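Local coordinates for putative outer membrane protein (LpxR) (Salmonella typhimurium, PDB 3FID), which acts as a zinc-binding lipid A deacylase, an outer membrane enzyme that modifies lipopolysaccharide, at residues N95-L101 and K146-T152; D190-D196 and I208-K212; S52-D58 and F82-E88; S1-S6 and F38-D44. One frame throughout, in Å; residues are numbered along the deposited sequence.

Contact 1: residues N95-L101 and K146-T152; sequences NWLRYRL and KGMVSLT. With CXE (pentaethylene glycol monodecyl ether), chain M.
L97 lays its CD1 methyl against CG2 of V149, 3.6 Å away, and against CD2 of L151 at 3.9 Å, bridging two residues of the neighbouring antiparallel strand. CG2 of V149 stands anti to the backbone N, which turns this branch to L97, while CG1 is left to the detergent. The same L151 methyl meets W96 at the ring edge, in plane, 3.9 Å from CE3. Across this strip runs the decyl chain of pentaethylene glycol monodecyl ether: its C6 touches L97 CD1, C8 touches V149 CG1, and C9 lies 3.7 Å from L151 CG. W96 CH2 meets the chain farther along, at C3.

The other face of the sheet carries R98, R100, M148 and S150. R100 NH2 comes obliquely to M148 SD at 3.7 Å, while its guanidinium is held by a salt bridge to E88 and by the carbonyls of L202 and N197. R98 reaches N90, S195 and H209. Within the sheet, R98 with S150 and R100 with M148 are hydrogen-bonded pairs. At the strand end T152 N still bonds W96 O at 3.1 Å, but from well above the carbonyl plane. This is the two-sided wall of an outer membrane beta-barrel: an apolar outer strip that holds an alkyl chain, as it probably does lipid, and an inner side of arginines whose charges are met by protein groups.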
# COMPACT_ATOMS: atom_id res chain seq x y z
N ASN A 95 -21.79 -10.17 11.60
CA ASN A 95 -21.58 -8.87 12.30
C ASN A 95 -20.25 -8.79 13.06
O ASN A 95 -19.87 -7.71 13.54
CB ASN A 95 -22.72 -8.56 13.28
CG ASN A 95 -23.77 -7.58 12.71
OD1 ASN A 95 -24.00 -7.48 11.49
ND2 ASN A 95 -24.44 -6.87 13.62
N TRP A 96 -19.58 -9.92 13.19
CA TRP A 96 -18.34 -10.01 13.97
C TRP A 96 -17.12 -10.47 13.15
O TRP A 96 -16.05 -10.61 13.72
CB TRP A 96 -18.53 -10.92 15.19
CG TRP A 96 -19.01 -12.29 14.84
CD1 TRP A 96 -20.32 -12.70 14.72
CD2 TRP A 96 -18.20 -13.45 14.54
NE1 TRP A 96 -20.37 -14.03 14.36
CE2 TRP A 96 -19.09 -14.52 14.24
CE3 TRP A 96 -16.81 -13.69 14.49
CZ2 TRP A 96 -18.64 -15.80 13.90
CZ3 TRP A 96 -16.37 -14.98 14.15
CH2 TRP A 96 -17.28 -16.02 13.86
N LEU A 97 -17.30 -10.70 11.84
CA LEU A 97 -16.21 -11.17 10.97
C LEU A 97 -16.25 -10.50 9.60
O LEU A 97 -17.29 -10.48 8.95
CB LEU A 97 -16.29 -12.69 10.77
CG LEU A 97 -14.96 -13.29 10.30
CD1 LEU A 97 -14.19 -13.85 11.50
CD2 LEU A 97 -15.13 -14.34 9.22
N ARG A 98 -15.11 -9.95 9.17
CA ARG A 98 -14.90 -9.57 7.78
C ARG A 98 -13.81 -10.45 7.16
O ARG A 98 -12.81 -10.75 7.80
CB ARG A 98 -14.54 -8.08 7.65
CG ARG A 98 -14.12 -7.66 6.22
CD ARG A 98 -13.63 -6.22 6.17
NE ARG A 98 -14.69 -5.23 6.41
CZ ARG A 98 -15.61 -4.85 5.53
NH1 ARG A 98 -16.49 -3.92 5.87
NH2 ARG A 98 -15.68 -5.42 4.32
N TYR A 99 -14.01 -10.90 5.91
CA TYR A 99 -12.91 -11.55 5.18
C TYR A 99 -12.76 -11.03 3.74
O TYR A 99 -13.70 -10.48 3.15
CB TYR A 99 -13.02 -13.08 5.23
CG TYR A 99 -14.14 -13.62 4.38
CD1 TYR A 99 -13.89 -14.07 3.09
CD2 TYR A 99 -15.45 -13.66 4.87
CE1 TYR A 99 -14.93 -14.56 2.28
CE2 TYR A 99 -16.50 -14.13 4.07
CZ TYR A 99 -16.22 -14.58 2.79
OH TYR A 99 -17.24 -15.06 2.00
N ARG A 100 -11.56 -11.23 3.20
CA ARG A 100 -11.22 -10.82 1.85
C ARG A 100 -10.40 -11.88 1.19
O ARG A 100 -9.58 -12.53 1.84
CB ARG A 100 -10.42 -9.52 1.86
CG ARG A 100 -11.24 -8.33 2.19
CD ARG A 100 -10.67 -7.13 1.51
NE ARG A 100 -9.84 -6.40 2.41
CZ ARG A 100 -8.72 -5.78 2.06
NH1 ARG A 100 -8.27 -5.80 0.80
NH2 ARG A 100 -8.05 -5.16 2.99
N LEU A 101 -10.61 -12.07 -0.11
CA LEU A 101 -9.89 -13.08 -0.87
C LEU A 101 -9.63 -12.48 -2.24
O LEU A 101 -10.56 -12.04 -2.88
CB LEU A 101 -10.75 -14.34 -1.04
CG LEU A 101 -10.91 -15.26 0.18
CD1 LEU A 101 -12.03 -16.28 -0.08
CD2 LEU A 101 -9.59 -15.95 0.44
N LYS A 146 -4.12 -13.56 -2.18
CA LYS A 146 -4.23 -12.70 -1.00
C LYS A 146 -5.43 -13.08 -0.15
O LYS A 146 -6.50 -13.40 -0.67
CB LYS A 146 -4.37 -11.23 -1.43
CG LYS A 146 -3.17 -10.70 -2.22
CD LYS A 146 -3.38 -9.27 -2.63
CE LYS A 146 -4.24 -9.18 -3.87
NZ LYS A 146 -4.56 -7.76 -4.15
N GLY A 147 -5.28 -12.99 1.16
CA GLY A 147 -6.45 -13.25 2.02
C GLY A 147 -6.32 -12.46 3.30
O GLY A 147 -5.20 -12.20 3.76
N MET A 148 -7.47 -12.07 3.85
CA MET A 148 -7.50 -11.39 5.15
C MET A 148 -8.72 -11.86 5.94
O MET A 148 -9.79 -12.07 5.37
CB MET A 148 -7.53 -9.87 4.97
CG MET A 148 -7.43 -9.10 6.27
SD MET A 148 -7.62 -7.34 6.01
CE MET A 148 -9.37 -7.25 6.42
N VAL A 149 -8.53 -12.06 7.24
CA VAL A 149 -9.68 -12.16 8.14
C VAL A 149 -9.52 -11.24 9.33
O VAL A 149 -8.44 -11.14 9.91
CB VAL A 149 -9.96 -13.63 8.59
CG1 VAL A 149 -8.79 -14.22 9.31
CG2 VAL A 149 -11.21 -13.68 9.48
N SER A 150 -10.63 -10.59 9.71
CA SER A 150 -10.63 -9.62 10.77
C SER A 150 -11.84 -9.88 11.64
O SER A 150 -12.92 -10.16 11.13
CB SER A 150 -10.76 -8.20 10.18
OG SER A 150 -10.75 -7.22 11.20
N LEU A 151 -11.66 -9.83 12.96
CA LEU A 151 -12.78 -9.74 13.88
C LEU A 151 -13.16 -8.27 13.96
O LEU A 151 -12.32 -7.39 13.75
CB LEU A 151 -12.41 -10.27 15.27
CG LEU A 151 -11.96 -11.73 15.33
CD1 LEU A 151 -11.38 -11.99 16.72
CD2 LEU A 151 -13.11 -12.69 15.03
N THR A 152 -14.43 -8.01 14.23
CA THR A 152 -14.97 -6.66 14.12
C THR A 152 -15.81 -6.17 15.33
O THR A 152 -16.89 -5.58 15.14
CB THR A 152 -15.81 -6.49 12.81
OG1 THR A 152 -16.99 -7.29 12.89
CG2 THR A 152 -15.04 -6.94 11.59
C1 CXE M . -16.78 -19.65 11.19
C2 CXE M . -15.28 -19.74 11.38
C3 CXE M . -14.76 -18.64 12.31
C4 CXE M . -13.42 -18.07 11.86
C5 CXE M . -12.66 -17.40 13.01
C6 CXE M . -11.58 -16.48 12.46
C7 CXE M . -11.01 -15.51 13.49
C8 CXE M . -9.68 -14.93 12.99
C9 CXE M . -9.26 -13.63 13.68
C10 CXE M . -7.78 -13.65 14.04
O11 CXE M . -7.38 -12.39 14.56
C12 CXE M . -6.40 -12.49 15.61
C13 CXE M . -5.09 -11.77 15.25
O14 CXE M . -4.54 -11.08 16.38
C15 CXE M . -3.41 -10.27 16.06
C16 CXE M . -3.33 -9.02 16.95
O17 CXE M . -1.95 -8.71 17.22
C18 CXE M . -1.60 -7.33 17.13
C19 CXE M . -0.09 -7.15 17.36
O20 CXE M . 0.54 -6.54 16.22
C21 CXE M . 1.97 -6.49 16.28
C22 CXE M . 2.38 -5.03 16.30
O23 CXE M . 3.79 -4.86 16.25
C24 CXE M . 4.20 -3.65 16.89
C25 CXE M . 5.26 -3.98 17.92
O26 CXE M . 5.54 -2.83 18.69

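Contact 2: residues D190-D196 and I208-K212; sequences DKTFNSD and IHTQK
The one-turn helix 191-194 lies beside the irregular segment 208-212, closest where the CA atoms of F193 and T210 are 4.8 Å apart and F193 CA points a C-H at H209 O. D190 OD1 takes three bonds: from F193 N, from T210 OG1 at 2.8 Å, and a longer one from Q211 N at 3.3 Å, all arriving from out of the carboxylate plane. D190 is thus the N-cap of the helix, and T210 OG1, which in turn accepts from K212 N at 3.0 Å, makes an ST turn; the two motifs lock together within the long connection between barrel strands 176-188 and 215-228. One water links D190 OD2, T192 N and Q211 OE1. T192 sets CG2, the branch anti to its backbone N, squarely over the H209 ring, 3.5 Å from the centroid; its OG1 packs 3.4 Å from Q211 CG. The ring is further held at its two nitrogens, by R98 and by D47 O. I208 CG2 lies over one face of the F193 ring, offset toward the rim, with CG1 3.7 Å from F193 CE1. D196 OD2, salt-bridged to R204, accepts H209 N at 2.9 Å, its carboxylate plane nearly perpendicular to the imidazole.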
# COMPACT_ATOMS: atom_id res chain seq x y z
N ASP A 190 -19.91 5.12 10.35
CA ASP A 190 -20.41 3.95 9.68
C ASP A 190 -19.73 2.67 10.13
O ASP A 190 -18.52 2.52 9.98
CB ASP A 190 -20.35 4.08 8.14
CG ASP A 190 -21.04 2.92 7.44
OD1 ASP A 190 -20.39 2.18 6.66
OD2 ASP A 190 -22.25 2.71 7.70
N LYS A 191 -20.52 1.74 10.68
CA LYS A 191 -20.01 0.45 11.17
C LYS A 191 -19.26 -0.38 10.10
O LYS A 191 -18.19 -0.96 10.39
CB LYS A 191 -21.16 -0.37 11.80
CG LYS A 191 -20.82 -1.85 12.02
CD LYS A 191 -22.05 -2.65 12.53
CE LYS A 191 -21.63 -4.05 12.96
NZ LYS A 191 -21.06 -4.05 14.33
N THR A 192 -19.82 -0.44 8.88
CA THR A 192 -19.25 -1.28 7.81
C THR A 192 -17.89 -0.70 7.36
O THR A 192 -16.90 -1.43 7.25
CB THR A 192 -20.21 -1.38 6.59
OG1 THR A 192 -21.46 -1.95 7.01
CG2 THR A 192 -19.60 -2.28 5.49
N PHE A 193 -17.89 0.61 7.11
CA PHE A 193 -16.69 1.32 6.66
C PHE A 193 -15.59 1.24 7.73
O PHE A 193 -14.42 1.00 7.41
CB PHE A 193 -17.03 2.78 6.31
CG PHE A 193 -15.85 3.61 5.74
CD1 PHE A 193 -14.87 3.02 4.91
CD2 PHE A 193 -15.76 4.98 6.01
CE1 PHE A 193 -13.81 3.80 4.38
CE2 PHE A 193 -14.73 5.74 5.47
CZ PHE A 193 -13.73 5.15 4.68
N ASN A 194 -15.97 1.38 8.99
CA ASN A 194 -14.97 1.30 10.06
C ASN A 194 -14.15 0.01 10.07
O ASN A 194 -12.95 0.07 10.41
CB ASN A 194 -15.61 1.51 11.44
CG ASN A 194 -15.78 2.97 11.78
OD1 ASN A 194 -15.42 3.87 11.00
ND2 ASN A 194 -16.36 3.22 12.96
N SER A 195 -14.77 -1.13 9.74
CA SER A 195 -14.05 -2.43 9.75
C SER A 195 -13.31 -2.71 8.44
O SER A 195 -12.62 -3.71 8.33
CB SER A 195 -14.98 -3.61 10.08
OG SER A 195 -15.82 -3.91 8.98
N ASP A 196 -13.43 -1.81 7.45
CA ASP A 196 -12.91 -2.06 6.12
C ASP A 196 -11.45 -1.57 6.12
O ASP A 196 -11.16 -0.45 5.69
CB ASP A 196 -13.75 -1.30 5.06
CG ASP A 196 -13.45 -1.73 3.64
OD1 ASP A 196 -12.96 -2.87 3.44
OD2 ASP A 196 -13.72 -0.93 2.72
N ILE A 208 -13.81 1.81 -0.83
CA ILE A 208 -14.65 1.98 0.38
C ILE A 208 -15.79 0.97 0.34
O ILE A 208 -16.45 0.82 -0.68
CB ILE A 208 -15.20 3.44 0.47
CG1 ILE A 208 -14.04 4.42 0.78
CG2 ILE A 208 -16.33 3.56 1.54
CD1 ILE A 208 -14.41 5.93 0.63
N HIS A 209 -16.03 0.29 1.46
CA HIS A 209 -17.23 -0.54 1.61
C HIS A 209 -18.07 0.17 2.66
O HIS A 209 -17.69 0.23 3.82
CB HIS A 209 -16.86 -1.94 2.11
CG HIS A 209 -18.02 -2.88 2.21
ND1 HIS A 209 -17.98 -4.04 2.95
CD2 HIS A 209 -19.27 -2.83 1.67
CE1 HIS A 209 -19.14 -4.67 2.85
NE2 HIS A 209 -19.94 -3.95 2.10
N THR A 210 -19.18 0.76 2.24
CA THR A 210 -20.00 1.51 3.19
C THR A 210 -21.48 1.33 2.96
O THR A 210 -21.91 1.13 1.83
CB THR A 210 -19.67 3.02 3.20
OG1 THR A 210 -20.35 3.64 4.30
CG2 THR A 210 -20.08 3.70 1.88
N GLN A 211 -22.25 1.44 4.04
CA GLN A 211 -23.71 1.50 3.96
C GLN A 211 -24.18 2.97 3.80
O GLN A 211 -25.20 3.25 3.18
CB GLN A 211 -24.35 0.82 5.18
CG GLN A 211 -24.10 -0.73 5.26
CD GLN A 211 -24.95 -1.46 6.34
OE1 GLN A 211 -25.08 -1.01 7.50
NE2 GLN A 211 -25.54 -2.61 5.96
N LYS A 212 -23.35 3.89 4.29
CA LYS A 212 -23.73 5.29 4.54
C LYS A 212 -23.99 6.16 3.30
O LYS A 212 -23.25 6.12 2.33
CB LYS A 212 -22.67 5.93 5.46
CG LYS A 212 -23.03 7.29 6.07
CD LYS A 212 -24.19 7.24 7.06
CE LYS A 212 -24.33 8.58 7.83
NZ LYS A 212 -24.49 9.79 6.95
O HOH W 1 -22.72 0.05 8.48

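Contact 3: residues S52-D58 and F82-E88; sequences SFHIAQD and FLHTGLE. With ZN (zinc ion), chain E.
H54 O is gripped by two donors of the facing strand, G86 N at 3.1 Å and T85 OG1 at 2.8 Å, both somewhat tilted from the carbonyl plane. The strands 52-58 and 82-88 are antiparallel neighbours of the barrel wall, with hydrogen-bonded pairs at S52-E88, H54-G86, A56-H84 and D58-F82. On the face of these pairs, H54 NE2 and H84 ND1 bind the same zinc ion, each at 2.1 Å, joined by a water at 2.3 Å from the metal and by D104. Both imidazoles have CG between the backbone N and the carbonyl carbon (chi1 75° and 46°), which folds them over the strands and brings them rim to rim, planes 68° apart. G86 N lies under one face of the H54 ring, and F38 also packs on this ring. H84 is sandwiched: A56 CB over one face, 3.7 Å from the centroid, and F82 CE2 over the other. Its NE2 donates in the ring plane to D58 OD2 at 2.9 Å, on the anti side but tilted out of the carboxylate plane; D58 OD1 is bound by Y33 and R205. The opposite face is mostly apolar, with F53, I55 and L87 on the surface beside T85 and Q57; L83 CD1 comes within 4.1 Å of Q57 CB. With ND1 of H84 on the metal, NE2 carries the proton and donates it in the bond to D58: the carboxylate is a second-shell group that, with the sandwich, probably steadies the orientation of a zinc ligand.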
# COMPACT_ATOMS: atom_id res chain seq x y z
N SER A 52 -14.18 -6.34 -6.23
CA SER A 52 -13.36 -5.21 -6.67
C SER A 52 -12.41 -5.57 -7.80
O SER A 52 -11.90 -6.68 -7.85
CB SER A 52 -12.52 -4.70 -5.51
OG SER A 52 -13.37 -4.27 -4.47
N PHE A 53 -12.15 -4.59 -8.67
CA PHE A 53 -11.17 -4.72 -9.74
C PHE A 53 -10.22 -3.54 -9.60
O PHE A 53 -10.65 -2.45 -9.25
CB PHE A 53 -11.86 -4.62 -11.11
CG PHE A 53 -10.91 -4.37 -12.27
CD1 PHE A 53 -10.10 -5.40 -12.76
CD2 PHE A 53 -10.82 -3.10 -12.86
CE1 PHE A 53 -9.23 -5.17 -13.85
CE2 PHE A 53 -9.94 -2.85 -13.93
CZ PHE A 53 -9.17 -3.87 -14.44
N HIS A 54 -8.94 -3.73 -9.94
CA HIS A 54 -7.99 -2.63 -9.90
C HIS A 54 -6.85 -2.86 -10.88
O HIS A 54 -6.61 -3.98 -11.31
CB HIS A 54 -7.41 -2.46 -8.50
CG HIS A 54 -6.40 -3.50 -8.15
ND1 HIS A 54 -6.74 -4.77 -7.73
CD2 HIS A 54 -5.04 -3.47 -8.18
CE1 HIS A 54 -5.64 -5.47 -7.51
NE2 HIS A 54 -4.60 -4.70 -7.76
N ILE A 55 -6.20 -1.75 -11.23
CA ILE A 55 -4.90 -1.76 -11.92
C ILE A 55 -4.01 -0.80 -11.11
O ILE A 55 -4.49 0.21 -10.58
CB ILE A 55 -5.04 -1.31 -13.40
CG1 ILE A 55 -3.66 -1.16 -14.08
CG2 ILE A 55 -5.78 0.01 -13.50
CD1 ILE A 55 -3.12 -2.45 -14.79
N ALA A 56 -2.72 -1.13 -11.01
CA ALA A 56 -1.83 -0.29 -10.21
C ALA A 56 -0.37 -0.42 -10.66
O ALA A 56 0.00 -1.42 -11.27
CB ALA A 56 -1.97 -0.66 -8.73
N GLN A 57 0.41 0.61 -10.36
CA GLN A 57 1.87 0.58 -10.57
C GLN A 57 2.55 1.16 -9.34
O GLN A 57 2.24 2.28 -8.90
CB GLN A 57 2.28 1.39 -11.81
CG GLN A 57 3.76 1.13 -12.23
CD GLN A 57 4.39 2.29 -12.98
OE1 GLN A 57 4.20 3.46 -12.64
NE2 GLN A 57 5.13 1.97 -14.03
N ASP A 58 3.46 0.39 -8.76
CA ASP A 58 4.25 0.86 -7.63
C ASP A 58 5.72 0.82 -7.99
O ASP A 58 6.16 -0.12 -8.64
CB ASP A 58 3.96 -0.03 -6.45
CG ASP A 58 2.53 0.09 -6.01
OD1 ASP A 58 2.14 1.24 -5.69
OD2 ASP A 58 1.82 -0.94 -6.05
N PHE A 82 6.46 -2.63 -9.83
CA PHE A 82 5.50 -3.71 -9.77
C PHE A 82 4.22 -3.18 -10.44
O PHE A 82 3.64 -2.22 -9.98
CB PHE A 82 5.26 -4.02 -8.28
CG PHE A 82 4.18 -5.04 -8.01
CD1 PHE A 82 3.95 -6.12 -8.88
CD2 PHE A 82 3.44 -4.95 -6.84
CE1 PHE A 82 3.00 -7.09 -8.57
CE2 PHE A 82 2.46 -5.90 -6.53
CZ PHE A 82 2.24 -6.97 -7.40
N LEU A 83 3.84 -3.79 -11.56
CA LEU A 83 2.62 -3.41 -12.30
C LEU A 83 1.62 -4.55 -12.15
O LEU A 83 1.96 -5.69 -12.39
CB LEU A 83 2.95 -3.23 -13.78
CG LEU A 83 1.79 -2.89 -14.72
CD1 LEU A 83 1.22 -1.44 -14.54
CD2 LEU A 83 2.38 -3.08 -16.12
N HIS A 84 0.40 -4.25 -11.72
CA HIS A 84 -0.48 -5.35 -11.32
C HIS A 84 -1.95 -5.05 -11.54
O HIS A 84 -2.36 -3.91 -11.59
CB HIS A 84 -0.23 -5.79 -9.87
CG HIS A 84 -0.12 -4.66 -8.88
ND1 HIS A 84 -1.03 -4.47 -7.86
CD2 HIS A 84 0.80 -3.69 -8.74
CE1 HIS A 84 -0.66 -3.43 -7.13
NE2 HIS A 84 0.44 -2.92 -7.66
N THR A 85 -2.74 -6.11 -11.72
CA THR A 85 -4.16 -5.95 -11.85
C THR A 85 -4.77 -7.12 -11.13
O THR A 85 -4.17 -8.18 -11.07
CB THR A 85 -4.64 -5.87 -13.34
OG1 THR A 85 -6.06 -5.71 -13.39
CG2 THR A 85 -4.23 -7.11 -14.15
N GLY A 86 -5.97 -6.97 -10.59
CA GLY A 86 -6.58 -8.15 -10.02
C GLY A 86 -8.03 -7.97 -9.64
O GLY A 86 -8.62 -6.94 -9.91
N LEU A 87 -8.55 -8.98 -8.97
CA LEU A 87 -9.92 -9.03 -8.51
C LEU A 87 -9.91 -9.45 -7.05
O LEU A 87 -9.03 -10.22 -6.62
CB LEU A 87 -10.67 -10.11 -9.30
CG LEU A 87 -11.01 -9.80 -10.76
CD1 LEU A 87 -11.38 -11.11 -11.47
CD2 LEU A 87 -12.14 -8.76 -10.83
N GLU A 88 -10.89 -8.97 -6.28
CA GLU A 88 -10.97 -9.33 -4.88
C GLU A 88 -12.41 -9.40 -4.38
O GLU A 88 -13.22 -8.54 -4.71
CB GLU A 88 -10.25 -8.26 -4.07
CG GLU A 88 -10.05 -8.57 -2.62
CD GLU A 88 -9.65 -7.32 -1.88
OE1 GLU A 88 -10.56 -6.57 -1.47
OE2 GLU A 88 -8.43 -7.08 -1.75
ZN ZN E . -2.76 -5.44 -7.18
O HOH W 2 -13.24 -6.18 -2.77
O HOH W 3 -2.51 -5.38 -4.93

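Contact 4: residues S1-S6 and F38-D44; sequences SSLAIS and FLGYSHD. With ZN (zinc ion), chain D; ZN (zinc ion), chain C.
S2 and S42 are a hydrogen-bonded pair in this antiparallel pairing of the outer membrane beta-barrel: S42 N donates to S2 O at 2.7 Å, almost straight, and S2 N returns a longer bond to S42 O at 3.1 Å. A4 with G40 and S6 with F38 continue the register, the last bond, F38 N to S6 O, being weak. The buried face is closed in: S2 OG meets I208 N, S6 OG meets D291, and the F38 ring packs on H54. The surface face is mostly apolar, and looser round L3: its CD2 touches Y41 CD2 at 4.0 Å, the two side chains crossing at about a right angle, and its CD1 stands 4.2 Å from L39 CD1. I5 and L39 lie side by side, pointing the same way.

Where the pairing ends, metal takes over from backbone bonds. Y41, with CG anti to its own N (chi1 175°), extends its ring along the strand until OH binds a zinc ion at 2.3 Å, shared with H43 ND1. A second zinc ion is held by D44. S1 OG bridges the two. Because OG sits beside the backbone N, S1 chelates the second ion through the chain terminus as well: S1 N at 2.3 Å, with D44 OD1 binding the same ion at 2.1 Å.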
# COMPACT_ATOMS: atom_id res chain seq x y z
N SER A 1 -21.32 0.98 -4.25
CA SER A 1 -20.15 0.91 -5.16
C SER A 1 -19.26 2.12 -4.99
O SER A 1 -19.74 3.23 -4.71
CB SER A 1 -20.59 0.83 -6.61
OG SER A 1 -21.30 -0.37 -6.82
N SER A 2 -17.96 1.88 -5.18
CA SER A 2 -16.98 2.97 -5.16
C SER A 2 -15.99 2.81 -6.31
O SER A 2 -15.65 1.69 -6.72
CB SER A 2 -16.32 3.14 -3.76
OG SER A 2 -15.47 2.06 -3.35
N LEU A 3 -15.60 3.96 -6.86
CA LEU A 3 -14.57 4.08 -7.88
C LEU A 3 -13.50 5.00 -7.25
O LEU A 3 -13.82 6.09 -6.76
CB LEU A 3 -15.21 4.74 -9.12
CG LEU A 3 -14.55 4.98 -10.48
CD1 LEU A 3 -13.34 5.87 -10.36
CD2 LEU A 3 -14.20 3.68 -11.16
N ALA A 4 -12.25 4.54 -7.23
CA ALA A 4 -11.22 5.26 -6.49
C ALA A 4 -9.95 5.46 -7.28
O ALA A 4 -9.57 4.59 -8.07
CB ALA A 4 -10.90 4.54 -5.17
N ILE A 5 -9.30 6.60 -7.04
CA ILE A 5 -7.96 6.89 -7.55
C ILE A 5 -7.08 7.09 -6.32
O ILE A 5 -7.45 7.85 -5.43
CB ILE A 5 -7.94 8.24 -8.31
CG1 ILE A 5 -9.14 8.33 -9.26
CG2 ILE A 5 -6.56 8.47 -9.02
CD1 ILE A 5 -8.83 8.06 -10.73
N SER A 6 -5.92 6.45 -6.28
CA SER A 6 -5.04 6.67 -5.13
C SER A 6 -3.60 6.93 -5.60
O SER A 6 -3.10 6.24 -6.49
CB SER A 6 -5.09 5.50 -4.15
OG SER A 6 -4.20 5.72 -3.03
N PHE A 38 -2.95 3.95 -8.44
CA PHE A 38 -3.93 2.87 -8.29
C PHE A 38 -5.29 3.41 -8.75
O PHE A 38 -5.66 4.52 -8.40
CB PHE A 38 -3.97 2.42 -6.80
CG PHE A 38 -5.10 1.48 -6.44
CD1 PHE A 38 -6.38 1.98 -6.23
CD2 PHE A 38 -4.87 0.11 -6.21
CE1 PHE A 38 -7.45 1.13 -5.87
CE2 PHE A 38 -5.92 -0.77 -5.84
CZ PHE A 38 -7.23 -0.23 -5.68
N LEU A 39 -5.99 2.62 -9.55
CA LEU A 39 -7.36 2.92 -9.97
C LEU A 39 -8.15 1.67 -9.70
O LEU A 39 -7.73 0.55 -10.07
CB LEU A 39 -7.39 3.33 -11.45
CG LEU A 39 -8.69 3.77 -12.13
CD1 LEU A 39 -9.37 4.96 -11.45
CD2 LEU A 39 -8.44 4.09 -13.62
N GLY A 40 -9.27 1.81 -9.00
CA GLY A 40 -10.03 0.63 -8.61
C GLY A 40 -11.54 0.86 -8.66
O GLY A 40 -12.01 1.98 -8.59
N TYR A 41 -12.27 -0.24 -8.79
CA TYR A 41 -13.73 -0.20 -8.77
C TYR A 41 -14.24 -1.32 -7.89
O TYR A 41 -13.78 -2.45 -8.03
CB TYR A 41 -14.31 -0.37 -10.18
CG TYR A 41 -15.83 -0.45 -10.18
CD1 TYR A 41 -16.50 -1.64 -10.49
CD2 TYR A 41 -16.58 0.68 -9.85
CE1 TYR A 41 -17.89 -1.69 -10.47
CE2 TYR A 41 -17.95 0.63 -9.81
CZ TYR A 41 -18.60 -0.54 -10.14
OH TYR A 41 -19.97 -0.51 -10.13
N SER A 42 -15.17 -0.99 -6.99
CA SER A 42 -15.80 -1.94 -6.10
C SER A 42 -17.29 -1.97 -6.37
O SER A 42 -17.93 -0.94 -6.42
CB SER A 42 -15.60 -1.51 -4.65
OG SER A 42 -14.45 -2.14 -4.11
N HIS A 43 -17.85 -3.16 -6.56
CA HIS A 43 -19.29 -3.27 -6.78
C HIS A 43 -19.91 -4.07 -5.63
O HIS A 43 -19.42 -5.12 -5.30
CB HIS A 43 -19.56 -3.95 -8.12
CG HIS A 43 -21.02 -4.12 -8.42
ND1 HIS A 43 -21.87 -3.06 -8.60
CD2 HIS A 43 -21.78 -5.23 -8.55
CE1 HIS A 43 -23.09 -3.50 -8.83
NE2 HIS A 43 -23.06 -4.82 -8.81
N ASP A 44 -20.98 -3.55 -5.02
CA ASP A 44 -21.70 -4.29 -3.99
C ASP A 44 -22.62 -5.31 -4.62
O ASP A 44 -23.57 -4.95 -5.30
CB ASP A 44 -22.49 -3.36 -3.04
CG ASP A 44 -23.33 -2.31 -3.77
OD1 ASP A 44 -22.98 -1.90 -4.91
OD2 ASP A 44 -24.37 -1.87 -3.19
ZN ZN D . -21.59 -0.98 -8.57
ZN ZN C . -23.01 0.10 -5.60

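Overall arrangement
From the N terminus, contact 4 comes first, pairing strand 2-9 with strand 33-44 around a connection that carries helices 16-23 and 25-29. Contact 3 then closes the long loop between strands 49-60 and 80-94, and contact 1 joins 97-108 to 140-157 across the excursion with helix 114-125. Contact 2 closes last, tying down the connection between strands 176-188 and 215-228. All four are in series; none nests in or crosses another. Contacts 4, 3 and 1 belong to successive parts of the barrel wall: F53 N bonds Y41 O between the first two, and strands 80-94 and 97-108 adjoin. Contact 2 touches contacts 1 and 4, their centres about 13 and about 14 Å from its own.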